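Local coordinates for lactococcal phage P2 ORF15 (Lactococcus phage p2, PDB 2WZP), which is a distal tail (Dit) protein that probably forms part of the baseplate at the tip of the phage tail, at residues Q130-K142 against E154-T166. Residues are numbered along the deposited sequence; the frame is centred on the assembly and turned at random.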
loop_
_atom_site.group_PDB
_atom_site.type_symbol
_atom_site.label_atom_id
_atom_site.label_comp_id
_atom_site.label_asym_id
_atom_site.label_seq_id
_atom_site.Cartn_x
_atom_site.Cartn_y
_atom_site.Cartn_z
ATOM N N GLN M 130 -13.290 -30.898 26.014
ATOM C CA GLN M 130 -11.894 -31.081 26.420
ATOM C C GLN M 130 -11.301 -32.082 25.420
ATOM O O GLN M 130 -11.426 -33.291 25.586
ATOM C CB GLN M 130 -11.789 -31.576 27.841
ATOM C CG GLN M 130 -10.370 -31.561 28.370
ATOM C CD GLN M 130 -10.300 -32.038 29.790
ATOM O OE1 GLN M 130 -11.213 -32.702 30.317
ATOM N NE2 GLN M 130 -9.209 -31.701 30.442
ATOM N N VAL M 131 -10.743 -31.554 24.333
ATOM C CA VAL M 131 -10.212 -32.328 23.204
ATOM C C VAL M 131 -8.696 -32.172 22.998
ATOM O O VAL M 131 -8.066 -31.315 23.623
ATOM C CB VAL M 131 -11.015 -32.120 21.903
ATOM C CG1 VAL M 131 -12.508 -32.423 22.117
ATOM C CG2 VAL M 131 -10.811 -30.712 21.376
ATOM N N TYR M 132 -8.108 -33.061 22.164
ATOM C CA TYR M 132 -6.680 -33.100 21.942
ATOM C C TYR M 132 -6.323 -33.144 20.474
ATOM O O TYR M 132 -7.117 -33.592 19.647
ATOM C CB TYR M 132 -6.089 -34.315 22.666
ATOM C CG TYR M 132 -6.420 -34.339 24.141
ATOM C CD1 TYR M 132 -5.589 -33.721 25.071
ATOM C CD2 TYR M 132 -7.571 -34.979 24.613
ATOM C CE1 TYR M 132 -5.891 -33.732 26.431
ATOM C CE2 TYR M 132 -7.905 -34.957 25.967
ATOM C CZ TYR M 132 -7.054 -34.339 26.875
ATOM O OH TYR M 132 -7.317 -34.339 28.229
ATOM N N ALA M 133 -5.100 -32.688 20.160
ATOM C CA ALA M 133 -4.550 -32.737 18.816
ATOM C C ALA M 133 -3.107 -33.142 18.919
ATOM O O ALA M 133 -2.360 -32.485 19.634
ATOM C CB ALA M 133 -4.665 -31.372 18.123
ATOM N N ASP M 134 -2.706 -34.238 18.257
ATOM C CA ASP M 134 -1.294 -34.654 18.182
ATOM C C ASP M 134 -0.690 -33.830 17.068
ATOM O O ASP M 134 -1.196 -33.842 15.936
ATOM C CB ASP M 134 -1.135 -36.148 17.877
ATOM C CG ASP M 134 -1.653 -37.048 18.961
ATOM O OD1 ASP M 134 -1.810 -36.560 20.124
ATOM O OD2 ASP M 134 -1.859 -38.252 18.677
ATOM N N LEU M 135 0.350 -33.060 17.417
ATOM C CA LEU M 135 1.035 -32.121 16.529
ATOM C C LEU M 135 2.533 -32.398 16.423
ATOM O O LEU M 135 3.143 -33.001 17.312
ATOM C CB LEU M 135 0.866 -30.706 17.123
ATOM C CG LEU M 135 -0.546 -30.187 17.386
ATOM C CD1 LEU M 135 -0.492 -28.842 18.063
ATOM C CD2 LEU M 135 -1.358 -30.082 16.073
ATOM N N ALA M 136 3.137 -31.892 15.362
ATOM C CA ALA M 136 4.568 -31.973 15.122
ATOM C C ALA M 136 4.992 -30.558 14.714
ATOM O O ALA M 136 4.344 -29.933 13.872
ATOM C CB ALA M 136 4.851 -32.956 14.008
ATOM N N LEU M 137 6.038 -30.032 15.360
ATOM C CA LEU M 137 6.581 -28.724 15.081
ATOM C C LEU M 137 6.949 -28.656 13.581
ATOM O O LEU M 137 7.552 -29.598 13.042
ATOM C CB LEU M 137 7.813 -28.554 15.976
ATOM C CG LEU M 137 8.552 -27.199 16.073
ATOM C CD1 LEU M 137 9.550 -26.980 14.975
ATOM C CD2 LEU M 137 7.698 -26.071 16.473
ATOM N N ALA M 138 6.524 -27.568 12.907
ATOM C CA ALA M 138 6.806 -27.306 11.496
ATOM C C ALA M 138 7.853 -26.190 11.414
ATOM O O ALA M 138 8.771 -26.259 10.590
ATOM C CB ALA M 138 5.541 -26.920 10.761
ATOM N N ASP M 139 7.750 -25.189 12.302
ATOM C CA ASP M 139 8.701 -24.098 12.411
ATOM C C ASP M 139 8.518 -23.303 13.683
ATOM O O ASP M 139 7.448 -23.292 14.278
ATOM C CB ASP M 139 8.700 -23.172 11.163
ATOM C CG ASP M 139 7.355 -22.598 10.805
ATOM O OD1 ASP M 139 6.814 -22.971 9.731
ATOM O OD2 ASP M 139 6.819 -21.802 11.607
ATOM N N VAL M 140 9.595 -22.643 14.100
ATOM C CA VAL M 140 9.663 -21.762 15.251
ATOM C C VAL M 140 10.671 -20.668 14.904
ATOM O O VAL M 140 11.686 -20.962 14.268
ATOM C CB VAL M 140 9.956 -22.481 16.588
ATOM C CG1 VAL M 140 11.359 -23.079 16.629
ATOM C CG2 VAL M 140 9.709 -21.554 17.781
ATOM N N THR M 141 10.347 -19.409 15.232
ATOM C CA THR M 141 11.247 -18.282 15.008
ATOM C C THR M 141 11.929 -17.929 16.312
ATOM O O THR M 141 11.393 -18.231 17.382
ATOM C CB THR M 141 10.487 -17.044 14.454
ATOM O OG1 THR M 141 9.608 -16.521 15.457
ATOM C CG2 THR M 141 9.720 -17.337 13.177
ATOM N N LYS M 142 13.092 -17.285 16.229
ATOM C CA LYS M 142 13.815 -16.746 17.386
ATOM C C LYS M 142 14.483 -15.482 16.946
ATOM O O LYS M 142 15.282 -15.511 16.013
ATOM C CB LYS M 142 14.808 -17.730 18.026
ATOM C CG LYS M 142 15.333 -17.194 19.351
ATOM C CD LYS M 142 16.393 -18.043 19.994
ATOM C CE LYS M 142 16.635 -17.524 21.397
ATOM N NZ LYS M 142 17.883 -18.053 21.984
ATOM N N GLU M 154 7.285 -14.471 19.354
ATOM C CA GLU M 154 7.658 -15.284 18.194
ATOM C C GLU M 154 6.451 -15.951 17.523
ATOM O O GLU M 154 5.304 -15.724 17.935
ATOM C CB GLU M 154 8.705 -16.351 18.625
ATOM C CG GLU M 154 9.986 -15.817 19.259
ATOM C CD GLU M 154 10.808 -14.760 18.522
ATOM O OE1 GLU M 154 11.579 -14.047 19.201
ATOM O OE2 GLU M 154 10.682 -14.626 17.284
ATOM N N LYS M 155 6.716 -16.783 16.502
ATOM C CA LYS M 155 5.692 -17.547 15.785
ATOM C C LYS M 155 6.048 -19.022 15.815
ATOM O O LYS M 155 7.190 -19.379 15.520
ATOM C CB LYS M 155 5.572 -17.089 14.322
ATOM C CG LYS M 155 5.167 -15.644 14.159
ATOM C CD LYS M 155 3.711 -15.297 14.475
ATOM C CE LYS M 155 3.454 -13.942 13.833
ATOM N NZ LYS M 155 3.317 -14.008 12.340
ATOM N N ILE M 156 5.089 -19.880 16.205
ATOM C CA ILE M 156 5.259 -21.331 16.224
ATOM C C ILE M 156 4.205 -21.954 15.293
ATOM O O ILE M 156 3.064 -21.485 15.289
ATOM C CB ILE M 156 5.279 -21.907 17.665
ATOM C CG1 ILE M 156 5.929 -23.308 17.703
ATOM C CG2 ILE M 156 3.906 -21.856 18.377
ATOM C CD1 ILE M 156 6.134 -23.897 19.061
ATOM N N THR M 157 4.606 -22.926 14.450
ATOM C CA THR M 157 3.717 -23.605 13.488
ATOM C C THR M 157 3.795 -25.112 13.670
ATOM O O THR M 157 4.887 -25.681 13.780
ATOM C CB THR M 157 4.041 -23.242 12.039
ATOM O OG1 THR M 157 4.165 -21.832 11.906
ATOM C CG2 THR M 157 3.029 -23.795 11.037
ATOM N N PHE M 158 2.622 -25.751 13.650
ATOM C CA PHE M 158 2.522 -27.178 13.814
ATOM C C PHE M 158 1.841 -27.834 12.674
ATOM O O PHE M 158 0.777 -27.390 12.225
ATOM C CB PHE M 158 1.719 -27.523 15.073
ATOM C CG PHE M 158 2.381 -27.145 16.366
ATOM C CD1 PHE M 158 3.305 -27.990 16.965
ATOM C CD2 PHE M 158 2.033 -25.969 17.026
ATOM C CE1 PHE M 158 3.906 -27.645 18.179
ATOM C CE2 PHE M 158 2.619 -25.640 18.259
ATOM C CZ PHE M 158 3.558 -26.478 18.818
ATOM N N ASP M 159 2.397 -28.977 12.286
ATOM C CA ASP M 159 1.781 -29.886 11.338
ATOM C C ASP M 159 0.816 -30.728 12.168
ATOM O O ASP M 159 1.129 -31.098 13.288
ATOM C CB ASP M 159 2.827 -30.801 10.696
ATOM C CG ASP M 159 3.510 -30.230 9.472
ATOM O OD1 ASP M 159 2.800 -29.603 8.628
ATOM O OD2 ASP M 159 4.710 -30.559 9.255
ATOM N N ILE M 160 -0.347 -31.018 11.615
ATOM C CA ILE M 160 -1.403 -31.831 12.223
ATOM C C ILE M 160 -1.122 -33.312 11.988
ATOM O O ILE M 160 -0.766 -33.706 10.871
ATOM C CB ILE M 160 -2.771 -31.455 11.574
ATOM C CG1 ILE M 160 -3.097 -29.936 11.635
ATOM C CG2 ILE M 160 -3.923 -32.341 12.073
ATOM C CD1 ILE M 160 -3.358 -29.282 12.983
ATOM N N ILE M 161 -1.365 -34.143 13.018
ATOM C CA ILE M 161 -1.265 -35.593 12.920
ATOM C C ILE M 161 -2.640 -36.112 13.147
ATOM O O ILE M 161 -3.189 -36.794 12.276
ATOM C CB ILE M 161 -0.209 -36.220 13.861
ATOM C CG1 ILE M 161 1.185 -35.709 13.477
ATOM C CG2 ILE M 161 -0.257 -37.772 13.846
ATOM C CD1 ILE M 161 2.069 -35.526 14.614
ATOM N N THR M 162 -3.229 -35.751 14.298
ATOM C CA THR M 162 -4.554 -36.214 14.712
ATOM C C THR M 162 -5.291 -35.044 15.285
ATOM O O THR M 162 -4.992 -34.639 16.380
ATOM C CB THR M 162 -4.374 -37.389 15.675
ATOM O OG1 THR M 162 -3.797 -38.472 14.950
ATOM C CG2 THR M 162 -5.652 -37.868 16.213
ATOM N N LYS M 163 -6.185 -34.441 14.518
ATOM C CA LYS M 163 -6.871 -33.271 15.022
ATOM C C LYS M 163 -8.273 -33.504 15.501
ATOM O O LYS M 163 -9.170 -33.815 14.745
ATOM C CB LYS M 163 -6.835 -32.114 14.045
ATOM C CG LYS M 163 -7.263 -30.834 14.654
ATOM C CD LYS M 163 -7.342 -29.806 13.616
ATOM C CE LYS M 163 -8.363 -28.794 13.921
ATOM N NZ LYS M 163 -8.764 -28.159 12.674
ATOM N N TRP M 164 -8.376 -33.306 16.806
ATOM C CA TRP M 164 -9.526 -33.451 17.662
ATOM C C TRP M 164 -9.856 -34.904 17.981
ATOM O O TRP M 164 -10.347 -35.648 17.175
ATOM C CB TRP M 164 -10.701 -32.633 17.189
ATOM C CG TRP M 164 -10.430 -31.163 17.043
ATOM C CD1 TRP M 164 -11.066 -30.323 16.220
ATOM C CD2 TRP M 164 -9.444 -30.385 17.714
ATOM N NE1 TRP M 164 -10.567 -29.076 16.330
ATOM C CE2 TRP M 164 -9.561 -29.086 17.246
ATOM C CE3 TRP M 164 -8.471 -30.664 18.663
ATOM C CZ2 TRP M 164 -8.752 -28.067 17.687
ATOM C CZ3 TRP M 164 -7.677 -29.656 19.098
ATOM C CH2 TRP M 164 -7.814 -28.375 18.611
ATOM N N TYR M 165 -9.430 -35.306 19.167
ATOM C CA TYR M 165 -9.689 -36.620 19.689
ATOM C C TYR M 165 -9.861 -36.543 21.189
ATOM O O TYR M 165 -9.545 -35.530 21.815
ATOM C CB TYR M 165 -8.585 -37.626 19.281
ATOM C CG TYR M 165 -7.261 -37.519 20.006
ATOM C CD1 TYR M 165 -7.051 -38.172 21.220
ATOM C CD2 TYR M 165 -6.206 -36.799 19.462
ATOM C CE1 TYR M 165 -5.827 -38.097 21.875
ATOM C CE2 TYR M 165 -4.981 -36.712 20.109
ATOM C CZ TYR M 165 -4.786 -37.375 21.306
ATOM O OH TYR M 165 -3.571 -37.260 21.947
ATOM N N THR M 166 -10.398 -37.621 21.741
ATOM C CA THR M 166 -10.589 -37.918 23.145
ATOM C C THR M 166 -10.350 -39.395 23.245
ATOM O O THR M 166 -10.415 -40.107 22.229
ATOM C CB THR M 166 -11.998 -37.558 23.680
ATOM O OG1 THR M 166 -12.999 -38.265 22.967
ATOM C CG2 THR M 166 -12.283 -36.078 23.667
HETATM O O HOH W 1 6.624 -31.458 11.173
HETATM O O HOH W 2 7.062 -19.515 12.551
#
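Y165 lays one face of its ring against Y132, whose CB sits 3.7 Å from the ring centroid, while its hydroxyl donates to D134 OD1 (Y165 OH to OD1 2.6 Å). The hydroxyl meets OD1 on its syn side but tilted out of the carboxylate plane, which stands 69° from the ring; T121 also bonds OD1 and K320 forms a salt bridge with OD2, so this buried carboxylate is probably ionised. On the face carrying A133 and K163, the W164 ring is held between K163 CG over its centre and V131 CG2 near its rim, with A133 CB 3.6 Å from W164 CZ3. Strands 130-140 and 153-163 are neighbours in the seven-stranded antiparallel sheet, with classic bulges where I161 and T162 share D134 O and where A138 and D139 share T157 O; past the corner Y165 starts strand 165-173 of the next sheet, yet pairs with Y132 through a G1 bulge with W164. L135 puts CD1 over the F158 ring, 4.0 Å from its centroid, and CD2 alongside I160 CD1. L137 CD2 meets I156 CG1 at 3.5 Å, and L137 packs on I114 of helix 100-115. With D139 CG lodged between backbone N and carbonyl carbon (chi1 55°), OD2 accepts a hydrogen bond from T157 OG1 (2.7 Å), syn but well out of the carboxylate plane. T141 OG1 accepts from K155 N and donates to the anti lone pair of E154 OE2.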